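Local structure of VWFA domain-containing protein (Alicyclobacillus acidocaldarius subsp. acidocaldarius, 3RAG) at residues L225-H228 with A229-V232. The protein is of unknown function but carries a von Willebrand factor type A-like domain that holds a sodium ion, probably at its metal-ion-dependent adhesion site. Residues are numbered along the deposited sequence; the frame is centred on the assembly and turned at random.
Sequences LLSH and ARNV
H228 and V232 meet one turn apart on the helix, where methyl CG2 of the valine sits over one face of the imidazole in a CH-pi contact, 3.9 Å from the ring centroid and shifted toward the rim on the NE2 side. With CG of H228 anti to the backbone N (chi1 -170°), the ring projects outward and leans toward the following turn, which puts it under that methyl. F193 stacks on this ring and H136 meets it edge-to-face, both from strands of the sheet, so the ring packs between helix and sheet. At the ring's edge, in its plane, a water lies 2.8 Å from ND1 and takes a hydrogen bond from ND2 of N231, linking the two polar side chains.

On another side of the helix R230 folds back over the preceding turn. Bending at chi3 (-61°) lays the guanidinium over O of L226 and CA of S227, both against one face. NH2 comes within 3.2 Å of OG of S227, but the angle is poor for a hydrogen bond; that hydroxyl bonds to O of D223 and receives a bond from a second water, which NH1 reaches weakly. CB of A229 lies 3.6 Å from O of L225 and equally from O of L226, and touches R11 of strand 10-17. Starting with A229 N to L225 O, four i to i+4 bonds run in succession, ending with V232 N to H228 O at 2.8 Å. This is the regular last stretch of helix 214-232, packed on the central sheet of a Rossmann-like vWA domain.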
ATOM      1  N   LEU A 225      10.418   3.906  -1.433  1.00 30.28           N
ATOM      2  CA  LEU A 225       9.815   4.087  -2.759  1.00 27.74           C
ATOM      3  C   LEU A 225      10.580   5.126  -3.578  1.00 33.68           C
ATOM      4  O   LEU A 225      10.854   4.934  -4.767  1.00 34.16           O
ATOM      5  CB  LEU A 225       8.324   4.473  -2.641  1.00 26.96           C
ATOM      6  CG  LEU A 225       7.390   3.345  -2.183  1.00 29.93           C
ATOM      7  CD1 LEU A 225       6.033   3.886  -1.701  1.00 26.74           C
ATOM      8  CD2 LEU A 225       7.196   2.266  -3.293  1.00 27.85           C
ATOM      9  N   LEU A 226      10.940   6.223  -2.935  1.00 33.33           N
ATOM     10  CA  LEU A 226      11.655   7.290  -3.623  1.00 36.57           C
ATOM     11  C   LEU A 226      13.081   6.870  -4.006  1.00 38.46           C
ATOM     12  O   LEU A 226      13.556   7.206  -5.089  1.00 41.10           O
ATOM     13  CB  LEU A 226      11.660   8.564  -2.774  1.00 40.42           C
ATOM     14  CG  LEU A 226      10.259   9.150  -2.517  1.00 39.96           C
ATOM     15  CD1 LEU A 226      10.331  10.353  -1.579  1.00 48.23           C
ATOM     16  CD2 LEU A 226       9.538   9.528  -3.809  1.00 48.65           C
ATOM     17  N   SER A 227      13.754   6.133  -3.127  1.00 36.94           N
ATOM     18  CA  SER A 227      15.095   5.624  -3.437  1.00 39.91           C
ATOM     19  C   SER A 227      15.033   4.627  -4.579  1.00 44.62           C
ATOM     20  O   SER A 227      15.914   4.601  -5.449  1.00 44.64           O
ATOM     21  CB  SER A 227      15.724   4.940  -2.225  1.00 45.81           C
ATOM     22  OG  SER A 227      15.825   5.847  -1.149  1.00 60.92           O
ATOM     23  N   HIS A 228      13.993   3.796  -4.573  1.00 38.98           N
ATOM     24  CA  HIS A 228      13.836   2.798  -5.621  1.00 39.11           C
ATOM     25  C   HIS A 228      13.609   3.470  -6.975  1.00 44.30           C
ATOM     26  O   HIS A 228      14.212   3.074  -7.986  1.00 44.95           O
ATOM     27  CB  HIS A 228      12.692   1.842  -5.296  1.00 35.29           C
ATOM     28  CG  HIS A 228      12.629   0.656  -6.203  1.00 34.83           C
ATOM     29  ND1 HIS A 228      13.692  -0.208  -6.364  1.00 41.56           N
ATOM     30  CD2 HIS A 228      11.642   0.197  -7.011  1.00 35.02           C
ATOM     31  CE1 HIS A 228      13.354  -1.156  -7.222  1.00 41.16           C
ATOM     32  NE2 HIS A 228      12.124  -0.927  -7.639  1.00 39.88           N
ATOM     33  N   ALA A 229      12.754   4.492  -6.993  1.00 36.83           N
ATOM     34  CA  ALA A 229      12.482   5.246  -8.217  1.00 40.64           C
ATOM     35  C   ALA A 229      13.766   5.788  -8.839  1.00 49.38           C
ATOM     36  O   ALA A 229      13.914   5.802 -10.066  1.00 47.95           O
ATOM     37  CB  ALA A 229      11.523   6.387  -7.942  1.00 36.54           C
ATOM     38  N   ARG A 230      14.677   6.253  -7.992  1.00 47.58           N
ATOM     39  CA  ARG A 230      15.946   6.797  -8.462  1.00 54.73           C
ATOM     40  C   ARG A 230      16.858   5.681  -8.970  1.00 57.50           C
ATOM     41  O   ARG A 230      17.550   5.843  -9.971  1.00 59.93           O
ATOM     42  CB  ARG A 230      16.635   7.607  -7.360  1.00 62.40           C
ATOM     43  CG  ARG A 230      15.782   8.751  -6.809  1.00 68.44           C
ATOM     44  CD  ARG A 230      16.590   9.679  -5.898  1.00 76.50           C
ATOM     45  NE  ARG A 230      17.132   8.987  -4.729  1.00 80.79           N
ATOM     46  CZ  ARG A 230      16.598   9.027  -3.508  1.00 78.89           C
ATOM     47  NH1 ARG A 230      15.497   9.735  -3.276  1.00 73.72           N
ATOM     48  NH2 ARG A 230      17.173   8.361  -2.516  1.00 78.81           N
ATOM     49  N   ASN A 231      16.846   4.544  -8.285  1.00 55.70           N
ATOM     50  CA  ASN A 231      17.603   3.383  -8.738  1.00 62.00           C
ATOM     51  C   ASN A 231      17.102   2.884 -10.091  1.00 62.39           C
ATOM     52  O   ASN A 231      17.889   2.584 -10.985  1.00 62.11           O
ATOM     53  CB  ASN A 231      17.542   2.259  -7.703  1.00 66.65           C
ATOM     54  CG  ASN A 231      18.298   2.598  -6.424  1.00 69.88           C
ATOM     55  OD1 ASN A 231      19.223   3.413  -6.428  1.00 69.12           O
ATOM     56  ND2 ASN A 231      17.905   1.967  -5.320  1.00 67.84           N
ATOM     57  N   VAL A 232      15.786   2.804 -10.238  1.00 59.26           N
ATOM     58  CA  VAL A 232      15.191   2.367 -11.492  1.00 68.95           C
ATOM     59  C   VAL A 232      15.556   3.341 -12.619  1.00 77.57           C
ATOM     60  O   VAL A 232      15.726   2.941 -13.770  1.00 79.62           O
ATOM     61  CB  VAL A 232      13.661   2.186 -11.356  1.00 64.50           C
ATOM     62  CG1 VAL A 232      12.996   2.160 -12.716  1.00 69.79           C
ATOM     63  CG2 VAL A 232      13.354   0.906 -10.588  1.00 58.79           C
TER
HETATM   64  O   HOH W   1      14.766   8.141  -0.349  1.00 48.87           O
HETATM   65  O   HOH W   2      16.147  -0.122  -4.933  1.00 53.60           O